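Local structure of glyceraldehyde-3-phosphate dehydrogenase (1B7G) at residues V4-Y9 / R15-I20; G10-R15 / V82-N87; Y38-A43 / I48-P53. The protein catalyses the phosphorylating oxidation of D-glyceraldehyde 3-phosphate in glycolysis, accepting both NAD and NADP as cofactor with a marked preference for NADP. The protein carries 1 engineered substitution. All coordinates share one frame; numbering follows the deposited sequence.

In the fold
All three contacts lie in the nucleotide-binding Rossmann part of the chain and reach the same parallel sheet. Contacts 1 and 2 share helix 11-21 and have centres about 7 Å apart: contact 1 packs the helix on strand 2-7, contact 2 sets its N-terminal turn against the end of neighbouring strand 80-83. Contact 3, at the edge strand 50-51, is centred about 11 Å from contact 1 and about 13 Å from contact 2. Y9 bridges contacts 1 and 3, its CE2 lying 3.6 Å from A43 CB, and K14 NZ pairs with E39 OE2 at 3.0 Å. Contact 2 is closest to catalysis, with the I12 side chain about 5 Å from that of C139.

Contact 1 of 3, residues V4-Y9 / R15-I20; sequences VAVNGY and RVADAI
V4 and V6 on strand 2-7 both direct their side chains at helix 11-21, and I20 reaches across to touch both. The short strand and helix axes run nearly antiparallel, at 168°, and come within 8.8 Å.

From CB outward, I20 carries two branches. CG2 stays near the helix and lies against V4 CB, 4.1 Å away. The other branch leaves through CG1, which is anti to the carbonyl carbon (chi1 -73°); with chi2 extended at 166°, it carries CD1 toward the strand. That terminal methyl lands between the two valines: V4 CG1 is 3.6 Å from CD1, and V6 CG2 is 3.5 Å from it. The I20 and V6 side chains pass one another in opposite senses; the CG2 methyl of V6 also reaches the helix one turn back, 4.0 Å from A17 CB and more loosely against V16 CG1.

A17 has a second neighbour. Its CB sits at the edge of the Y9 ring, near the ring plane, with CE1 as the closest ring atom. Farther along the same ring, Y9 OH donates to a water at 2.5 Å, and this water donates in turn to D18 OD1, a polar bridge beside the apolar seam. D18 also forms salt bridges with R46 and R272 of its own chain and K269 of the second subunit, which probably stabilise its negative charge. L28 of strand 26-32 adds to the packing from the next strand, touching both V6 and I20.

Strand, glycine-containing turn and helix then continue into strand 26-32: this is the first beta-alpha-beta unit of a Rossmann fold, its helix packed on the sheet by small and branched apolar side chains.

Contact 2 of 3, residues G10-R15 / V82-N87; sequences GTIGKR and VDTTPN. With SO4 (sulfate ion), chain G.
T84 has chi1 of 60°, with OG1 between its backbone N and carbonyl carbon, and this turns the hydroxyl toward G13 while CG2 faces I12. I12 CG2, anti to its own backbone N, meets that methyl at 3.9 Å as the two side chains cross at a slant. G8, G10 and G13 are consistent with the GxGxxG turn of a Rossmann fold, at the start of helix 11-21; T11 and I12 probably contact NAD, as in related enzymes.

G13 brings bare backbone up to T84: its CA is 3.3 Å from OG1. The hydroxyl of T84 also hydrogen-bonds to G8 in the same turn. A water joins the two segments, accepting from G10 N and, at 2.7 Å, from G13 N, while donating to T84 O.

At the mouth of the turn a sulfate, probably from the crystallisation liquor, takes an almost straight hydrogen bond from T11 N to its O2 (2.9 Å, 167°); K172 NZ also binds the ion. R15 reaches back over the first helical turn, NH1 donating to T11 O in the plane of its guanidinium group.

At the end of strand 80-83, D83 OD1 accepts from T85 N in an Asx turn, on the anti side and 34° out of the carboxylate plane, while T85 OG1 donates to its syn lone pair at 2.6 Å.

Contact 3 of 3, residues Y38-A43 / I48-P53; sequences YEAFIA and IRIYVP. Engineered in segment 48-53: V52 (natural residue Leu). Unlike the reference sequence in segment 48-53: I48 (reference Tyr).
Helix 38-45 and the edge strand 50-51 are joined here by a tight connection in the second beta-alpha-beta unit of the nucleotide-binding domain, strand 26-32, helix 38-45, strand 50-51. Across the turn, I48 N donates to A43 O at 3.0 Å. The I48 side chain follows its own amide to the same oxygen: CB is 3.4 Å from A43 O, and CG1 and CD1 run on past it, at 3.8 and 4.1 Å. A43 CB also lies 4.1 Å from I48 CB, so the small side chain and the carbonyl of A43 both bear on one isoleucine.

One helical turn earlier A40 is met by I50. The isoleucine has CG1 anti to the carbonyl carbon (chi1 -55°) and an extended second torsion, which together send CD1 straight at the helix. This methyl lies 3.3 Å from A40 O and 4.1 Å from A40 CB, and it also brushes A43 CB at 4.3 Å.

In this right-handed crossover the helix covers one face of the parallel Rossmann sheet, and A40 and A43 pack against I50 of the strand and I48 of the loop before it. I48 continues inward to L28 and V31 of strand 26-32, while F60 of helix 57-61 packs on both A40 and I50 and on the engineered V52. The outer side of helix 38-45 meets the second subunit: the F41 ring meets that of Y253 of that subunit, planes about 35° apart, and Y38 and I42 pack on its E263 and L268.

Contact 1 of 3, residues V4-Y9 / R15-I20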
loop_
_atom_site.group_PDB
_atom_site.type_symbol
_atom_site.label_atom_id
_atom_site.label_comp_id
_atom_site.label_asym_id
_atom_site.label_seq_id
_atom_site.Cartn_x
_atom_site.Cartn_y
_atom_site.Cartn_z
ATOM N N VAL A 4 -10.403 2.283 -26.149
ATOM C CA VAL A 4 -10.921 3.037 -25.005
ATOM C C VAL A 4 -9.981 4.149 -24.561
ATOM O O VAL A 4 -8.793 3.964 -24.313
ATOM C CB VAL A 4 -11.159 2.147 -23.760
ATOM C CG1 VAL A 4 -11.941 2.923 -22.691
ATOM C CG2 VAL A 4 -11.844 0.852 -24.086
ATOM N N ALA A 5 -10.591 5.328 -24.377
ATOM C CA ALA A 5 -9.908 6.478 -23.800
ATOM C C ALA A 5 -10.263 6.624 -22.298
ATOM O O ALA A 5 -11.384 6.319 -21.941
ATOM C CB ALA A 5 -10.437 7.708 -24.540
ATOM N N VAL A 6 -9.380 7.123 -21.462
ATOM C CA VAL A 6 -9.630 7.469 -20.072
ATOM C C VAL A 6 -9.373 8.960 -19.847
ATOM O O VAL A 6 -8.259 9.452 -19.901
ATOM C CB VAL A 6 -8.794 6.698 -19.034
ATOM C CG1 VAL A 6 -9.186 7.091 -17.622
ATOM C CG2 VAL A 6 -8.953 5.197 -19.224
ATOM N N ASN A 7 -10.454 9.673 -19.550
ATOM C CA ASN A 7 -10.373 11.125 -19.360
ATOM C C ASN A 7 -10.291 11.424 -17.870
ATOM O O ASN A 7 -11.219 11.168 -17.111
ATOM C CB ASN A 7 -11.563 11.774 -20.073
ATOM C CG ASN A 7 -11.480 13.298 -20.040
ATOM O OD1 ASN A 7 -10.479 13.833 -19.582
ATOM N ND2 ASN A 7 -12.524 13.987 -20.494
ATOM N N GLY A 8 -9.105 11.809 -17.414
ATOM C CA GLY A 8 -8.778 12.069 -16.033
ATOM C C GLY A 8 -7.964 10.966 -15.380
ATOM O O GLY A 8 -8.524 10.075 -14.730
ATOM N N TYR A 9 -6.644 11.003 -15.437
ATOM C CA TYR A 9 -5.759 9.999 -14.862
ATOM C C TYR A 9 -5.531 10.241 -13.383
ATOM O O TYR A 9 -4.419 10.626 -12.989
ATOM C CB TYR A 9 -4.405 10.059 -15.632
ATOM C CG TYR A 9 -3.522 8.851 -15.464
ATOM C CD1 TYR A 9 -3.868 7.648 -16.101
ATOM C CD2 TYR A 9 -2.386 8.865 -14.681
ATOM C CE1 TYR A 9 -3.066 6.527 -15.970
ATOM C CE2 TYR A 9 -1.585 7.735 -14.555
ATOM C CZ TYR A 9 -1.935 6.579 -15.202
ATOM O OH TYR A 9 -1.166 5.440 -15.039
ATOM N N ARG A 15 -6.402 3.465 -12.404
ATOM C CA ARG A 15 -6.806 2.081 -12.258
ATOM C C ARG A 15 -7.764 1.670 -13.396
ATOM O O ARG A 15 -7.704 0.499 -13.798
ATOM C CB ARG A 15 -7.485 1.825 -10.908
ATOM C CG ARG A 15 -6.613 2.190 -9.719
ATOM C CD ARG A 15 -7.512 2.422 -8.471
ATOM N NE ARG A 15 -6.642 2.026 -7.307
ATOM C CZ ARG A 15 -5.874 2.917 -6.687
ATOM N NH1 ARG A 15 -5.876 4.183 -7.098
ATOM N NH2 ARG A 15 -5.148 2.574 -5.640
ATOM N N VAL A 16 -8.556 2.566 -13.932
ATOM C CA VAL A 16 -9.414 2.106 -15.073
ATOM C C VAL A 16 -8.521 1.898 -16.298
ATOM O O VAL A 16 -8.718 0.935 -17.055
ATOM C CB VAL A 16 -10.614 2.981 -15.320
ATOM C CG1 VAL A 16 -11.289 2.554 -16.629
ATOM C CG2 VAL A 16 -11.666 2.791 -14.155
ATOM N N ALA A 17 -7.472 2.719 -16.418
ATOM C CA ALA A 17 -6.519 2.522 -17.534
ATOM C C ALA A 17 -5.818 1.189 -17.425
ATOM O O ALA A 17 -5.837 0.420 -18.413
ATOM C CB ALA A 17 -5.578 3.694 -17.660
ATOM N N ASP A 18 -5.321 0.814 -16.242
ATOM C CA ASP A 18 -4.706 -0.469 -16.045
ATOM C C ASP A 18 -5.657 -1.649 -16.274
ATOM O O ASP A 18 -5.228 -2.657 -16.865
ATOM C CB ASP A 18 -4.039 -0.601 -14.686
ATOM C CG ASP A 18 -2.720 0.122 -14.565
ATOM O OD1 ASP A 18 -2.216 0.707 -15.549
ATOM O OD2 ASP A 18 -2.165 0.108 -13.450
ATOM N N ALA A 19 -6.925 -1.534 -15.867
ATOM C CA ALA A 19 -7.873 -2.627 -16.123
ATOM C C ALA A 19 -8.182 -2.792 -17.613
ATOM O O ALA A 19 -8.395 -3.928 -18.067
ATOM C CB ALA A 19 -9.191 -2.449 -15.358
ATOM N N ILE A 20 -8.216 -1.702 -18.342
ATOM C CA ILE A 20 -8.461 -1.696 -19.780
ATOM C C ILE A 20 -7.327 -2.449 -20.500
ATOM O O ILE A 20 -7.579 -3.338 -21.314
ATOM C CB ILE A 20 -8.522 -0.270 -20.301
ATOM C CG1 ILE A 20 -9.848 0.379 -19.848
ATOM C CG2 ILE A 20 -8.393 -0.188 -21.837
ATOM C CD1 ILE A 20 -9.818 1.869 -20.029
HETATM O O HOH W 1 -2.512 3.310 -15.358
#

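Contact 2 of 3, residues G10-R15 / V82-N87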
loop_
_atom_site.group_PDB
_atom_site.type_symbol
_atom_site.label_atom_id
_atom_site.label_comp_id
_atom_site.label_asym_id
_atom_site.label_seq_id
_atom_site.Cartn_x
_atom_site.Cartn_y
_atom_site.Cartn_z
ATOM N N GLY A 10 -6.545 10.007 -12.527
ATOM C CA GLY A 10 -6.360 10.284 -11.072
ATOM C C GLY A 10 -6.490 8.942 -10.353
ATOM O O GLY A 10 -6.194 7.901 -10.970
ATOM N N THR A 11 -7.030 8.910 -9.128
ATOM C CA THR A 11 -7.143 7.630 -8.405
ATOM C C THR A 11 -7.885 6.574 -9.205
ATOM O O THR A 11 -7.446 5.447 -9.280
ATOM C CB THR A 11 -8.002 7.870 -7.122
ATOM O OG1 THR A 11 -7.218 8.775 -6.342
ATOM C CG2 THR A 11 -8.207 6.584 -6.331
ATOM N N ILE A 12 -9.086 6.928 -9.690
ATOM C CA ILE A 12 -9.903 5.974 -10.450
ATOM C C ILE A 12 -9.345 5.758 -11.880
ATOM O O ILE A 12 -9.236 4.634 -12.323
ATOM C CB ILE A 12 -11.351 6.435 -10.555
ATOM C CG1 ILE A 12 -11.963 6.840 -9.202
ATOM C CG2 ILE A 12 -12.235 5.381 -11.238
ATOM C CD1 ILE A 12 -11.769 5.825 -8.098
ATOM N N GLY A 13 -9.076 6.856 -12.594
ATOM C CA GLY A 13 -8.590 6.784 -13.964
ATOM C C GLY A 13 -7.339 5.938 -14.125
ATOM O O GLY A 13 -7.278 5.062 -14.968
ATOM N N LYS A 14 -6.299 6.154 -13.291
ATOM C CA LYS A 14 -5.102 5.311 -13.404
ATOM C C LYS A 14 -5.485 3.844 -13.295
ATOM O O LYS A 14 -4.912 2.978 -13.981
ATOM C CB LYS A 14 -4.019 5.751 -12.441
ATOM C CG LYS A 14 -4.148 5.349 -10.966
ATOM C CD LYS A 14 -3.075 6.122 -10.177
ATOM C CE LYS A 14 -3.345 6.136 -8.691
ATOM N NZ LYS A 14 -2.196 6.728 -7.938
ATOM N N ARG A 15 -6.402 3.465 -12.404
ATOM C CA ARG A 15 -6.806 2.081 -12.258
ATOM C C ARG A 15 -7.764 1.670 -13.396
ATOM O O ARG A 15 -7.704 0.499 -13.798
ATOM C CB ARG A 15 -7.485 1.825 -10.908
ATOM C CG ARG A 15 -6.613 2.190 -9.719
ATOM C CD ARG A 15 -7.512 2.422 -8.471
ATOM N NE ARG A 15 -6.642 2.026 -7.307
ATOM C CZ ARG A 15 -5.874 2.917 -6.687
ATOM N NH1 ARG A 15 -5.876 4.183 -7.098
ATOM N NH2 ARG A 15 -5.148 2.574 -5.640
ATOM N N VAL A 82 -14.052 6.619 -21.012
ATOM C CA VAL A 82 -14.288 6.442 -19.584
ATOM C C VAL A 82 -13.921 7.784 -18.895
ATOM O O VAL A 82 -12.759 8.182 -18.811
ATOM C CB VAL A 82 -13.531 5.339 -18.862
ATOM C CG1 VAL A 82 -13.969 5.267 -17.382
ATOM C CG2 VAL A 82 -13.800 3.964 -19.480
ATOM N N ASP A 83 -14.954 8.523 -18.511
ATOM C CA ASP A 83 -14.734 9.833 -17.892
ATOM C C ASP A 83 -14.576 9.645 -16.384
ATOM O O ASP A 83 -15.510 9.171 -15.736
ATOM C CB ASP A 83 -15.880 10.785 -18.221
ATOM C CG ASP A 83 -15.695 12.184 -17.667
ATOM O OD1 ASP A 83 -15.378 12.362 -16.471
ATOM O OD2 ASP A 83 -15.908 13.145 -18.436
ATOM N N THR A 84 -13.402 9.997 -15.898
ATOM C CA THR A 84 -13.069 9.874 -14.479
ATOM C C THR A 84 -12.539 11.197 -13.952
ATOM O O THR A 84 -11.641 11.246 -13.109
ATOM C CB THR A 84 -12.056 8.762 -14.202
ATOM O OG1 THR A 84 -10.836 8.998 -14.906
ATOM C CG2 THR A 84 -12.576 7.394 -14.592
ATOM N N THR A 85 -13.083 12.286 -14.459
ATOM C CA THR A 85 -12.746 13.629 -14.079
ATOM C C THR A 85 -13.407 13.970 -12.718
ATOM O O THR A 85 -14.375 13.334 -12.342
ATOM C CB THR A 85 -13.267 14.635 -15.126
ATOM O OG1 THR A 85 -14.702 14.548 -15.236
ATOM C CG2 THR A 85 -12.639 14.344 -16.477
ATOM N N PRO A 86 -13.032 15.079 -12.140
ATOM C CA PRO A 86 -13.568 15.484 -10.842
ATOM C C PRO A 86 -15.055 15.676 -10.847
ATOM O O PRO A 86 -15.677 15.867 -11.912
ATOM C CB PRO A 86 -12.716 16.687 -10.471
ATOM C CG PRO A 86 -11.503 16.650 -11.349
ATOM C CD PRO A 86 -11.942 15.979 -12.629
ATOM N N ASN A 87 -15.763 15.590 -9.703
ATOM C CA ASN A 87 -17.220 15.775 -9.740
ATOM C C ASN A 87 -17.537 17.086 -10.454
ATOM O O ASN A 87 -16.943 18.128 -10.186
ATOM C CB ASN A 87 -17.923 15.802 -8.391
ATOM C CG ASN A 87 -17.533 14.656 -7.481
ATOM O OD1 ASN A 87 -17.210 13.561 -7.937
ATOM N ND2 ASN A 87 -17.547 14.911 -6.178
HETATM S S SO4 G . -7.609 12.424 -7.598
HETATM O O1 SO4 G . -6.132 12.213 -7.744
HETATM O O2 SO4 G . -8.319 11.116 -7.794
HETATM O O3 SO4 G . -8.069 13.410 -8.632
HETATM O O4 SO4 G . -7.919 12.965 -6.231
HETATM O O HOH W 2 -9.320 9.508 -12.116
#

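Contact 3 of 3, residues Y38-A43 / I48-P53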
loop_
_atom_site.group_PDB
_atom_site.type_symbol
_atom_site.label_atom_id
_atom_site.label_comp_id
_atom_site.label_asym_id
_atom_site.label_seq_id
_atom_site.Cartn_x
_atom_site.Cartn_y
_atom_site.Cartn_z
ATOM N N TYR A 38 3.593 13.356 -10.550
ATOM C CA TYR A 38 4.200 12.053 -10.478
ATOM C C TYR A 38 3.357 10.959 -11.110
ATOM O O TYR A 38 3.955 10.010 -11.641
ATOM C CB TYR A 38 4.641 11.651 -9.062
ATOM C CG TYR A 38 3.446 11.535 -8.117
ATOM C CD1 TYR A 38 2.993 12.599 -7.369
ATOM C CD2 TYR A 38 2.855 10.284 -7.961
ATOM C CE1 TYR A 38 1.924 12.455 -6.495
ATOM C CE2 TYR A 38 1.762 10.143 -7.120
ATOM C CZ TYR A 38 1.305 11.224 -6.394
ATOM O OH TYR A 38 0.225 11.067 -5.567
ATOM N N GLU A 39 2.027 11.094 -11.101
ATOM C CA GLU A 39 1.151 10.153 -11.762
ATOM C C GLU A 39 1.338 10.238 -13.283
ATOM O O GLU A 39 1.535 9.171 -13.861
ATOM C CB GLU A 39 -0.329 10.308 -11.414
ATOM C CG GLU A 39 -0.682 9.586 -10.094
ATOM C CD GLU A 39 -1.854 10.259 -9.388
ATOM O OE1 GLU A 39 -1.972 11.503 -9.447
ATOM O OE2 GLU A 39 -2.680 9.548 -8.778
ATOM N N ALA A 40 1.361 11.433 -13.868
ATOM C CA ALA A 40 1.660 11.569 -15.286
ATOM C C ALA A 40 3.054 11.060 -15.651
ATOM O O ALA A 40 3.236 10.404 -16.683
ATOM C CB ALA A 40 1.515 13.023 -15.736
ATOM N N PHE A 41 4.072 11.343 -14.845
ATOM C CA PHE A 41 5.418 10.860 -15.073
ATOM C C PHE A 41 5.414 9.340 -15.228
ATOM O O PHE A 41 5.882 8.731 -16.190
ATOM C CB PHE A 41 6.315 11.215 -13.865
ATOM C CG PHE A 41 7.769 10.871 -14.100
ATOM C CD1 PHE A 41 8.505 11.562 -15.041
ATOM C CD2 PHE A 41 8.397 9.878 -13.378
ATOM C CE1 PHE A 41 9.836 11.260 -15.263
ATOM C CE2 PHE A 41 9.722 9.564 -13.589
ATOM C CZ PHE A 41 10.453 10.259 -14.544
ATOM N N ILE A 42 4.835 8.694 -14.216
ATOM C CA ILE A 42 4.757 7.240 -14.167
ATOM C C ILE A 42 3.947 6.641 -15.294
ATOM O O ILE A 42 4.363 5.589 -15.830
ATOM C CB ILE A 42 4.312 6.749 -12.777
ATOM C CG1 ILE A 42 5.320 7.237 -11.754
ATOM C CG2 ILE A 42 4.189 5.215 -12.792
ATOM C CD1 ILE A 42 5.087 6.852 -10.314
ATOM N N ALA A 43 2.883 7.279 -15.751
ATOM C CA ALA A 43 2.125 6.778 -16.892
ATOM C C ALA A 43 3.012 6.809 -18.152
ATOM O O ALA A 43 3.085 5.856 -18.943
ATOM C CB ALA A 43 0.907 7.666 -17.110
ATOM N N ILE A 48 2.194 4.865 -21.610
ATOM C CA ILE A 48 0.827 5.352 -21.796
ATOM C C ILE A 48 0.847 6.727 -22.440
ATOM O O ILE A 48 1.539 7.652 -22.020
ATOM C CB ILE A 48 0.091 5.354 -20.426
ATOM C CG1 ILE A 48 -0.008 3.914 -19.901
ATOM C CG2 ILE A 48 -1.304 5.943 -20.605
ATOM C CD1 ILE A 48 -0.401 3.841 -18.418
ATOM N N ARG A 49 0.102 6.895 -23.510
ATOM C CA ARG A 49 -0.017 8.167 -24.211
ATOM C C ARG A 49 -0.857 9.148 -23.386
ATOM O O ARG A 49 -1.997 8.815 -23.031
ATOM C CB ARG A 49 -0.704 7.947 -25.561
ATOM C CG ARG A 49 0.229 7.284 -26.586
ATOM C CD ARG A 49 -0.496 7.114 -27.924
ATOM N NE ARG A 49 0.287 6.299 -28.826
ATOM C CZ ARG A 49 -0.049 5.709 -29.955
ATOM N NH1 ARG A 49 -1.272 5.783 -30.461
ATOM N NH2 ARG A 49 0.883 5.012 -30.603
ATOM N N ILE A 50 -0.313 10.319 -23.143
ATOM C CA ILE A 50 -0.995 11.353 -22.396
ATOM C C ILE A 50 -1.442 12.524 -23.250
ATOM O O ILE A 50 -0.664 13.145 -23.970
ATOM C CB ILE A 50 -0.107 11.916 -21.269
ATOM C CG1 ILE A 50 0.384 10.770 -20.374
ATOM C CG2 ILE A 50 -0.897 12.963 -20.479
ATOM C CD1 ILE A 50 1.425 11.237 -19.374
ATOM N N TYR A 51 -2.729 12.813 -23.182
ATOM C CA TYR A 51 -3.359 13.891 -23.918
ATOM C C TYR A 51 -3.758 14.973 -22.912
ATOM O O TYR A 51 -4.082 14.632 -21.763
ATOM C CB TYR A 51 -4.548 13.386 -24.683
ATOM C CG TYR A 51 -4.254 12.341 -25.743
ATOM C CD1 TYR A 51 -3.908 11.050 -25.419
ATOM C CD2 TYR A 51 -4.380 12.675 -27.095
ATOM C CE1 TYR A 51 -3.654 10.108 -26.405
ATOM C CE2 TYR A 51 -4.151 11.731 -28.089
ATOM C CZ TYR A 51 -3.782 10.452 -27.738
ATOM O OH TYR A 51 -3.548 9.496 -28.714
ATOM N N VAL A 52 -3.643 16.225 -23.288
ATOM C CA VAL A 52 -3.830 17.352 -22.379
ATOM C C VAL A 52 -4.744 18.404 -22.993
ATOM O O VAL A 52 -4.637 18.656 -24.193
ATOM C CB VAL A 52 -2.462 18.020 -22.131
ATOM C CG1 VAL A 52 -2.640 19.310 -21.302
ATOM C CG2 VAL A 52 -1.494 17.105 -21.383
ATOM N N PRO A 53 -5.565 19.072 -22.187
ATOM C CA PRO A 53 -6.428 20.125 -22.686
ATOM C C PRO A 53 -5.602 21.206 -23.368
ATOM O O PRO A 53 -4.626 21.689 -22.807
ATOM C CB PRO A 53 -7.130 20.689 -21.454
ATOM C CG PRO A 53 -6.972 19.649 -20.409
ATOM C CD PRO A 53 -5.737 18.856 -20.739
#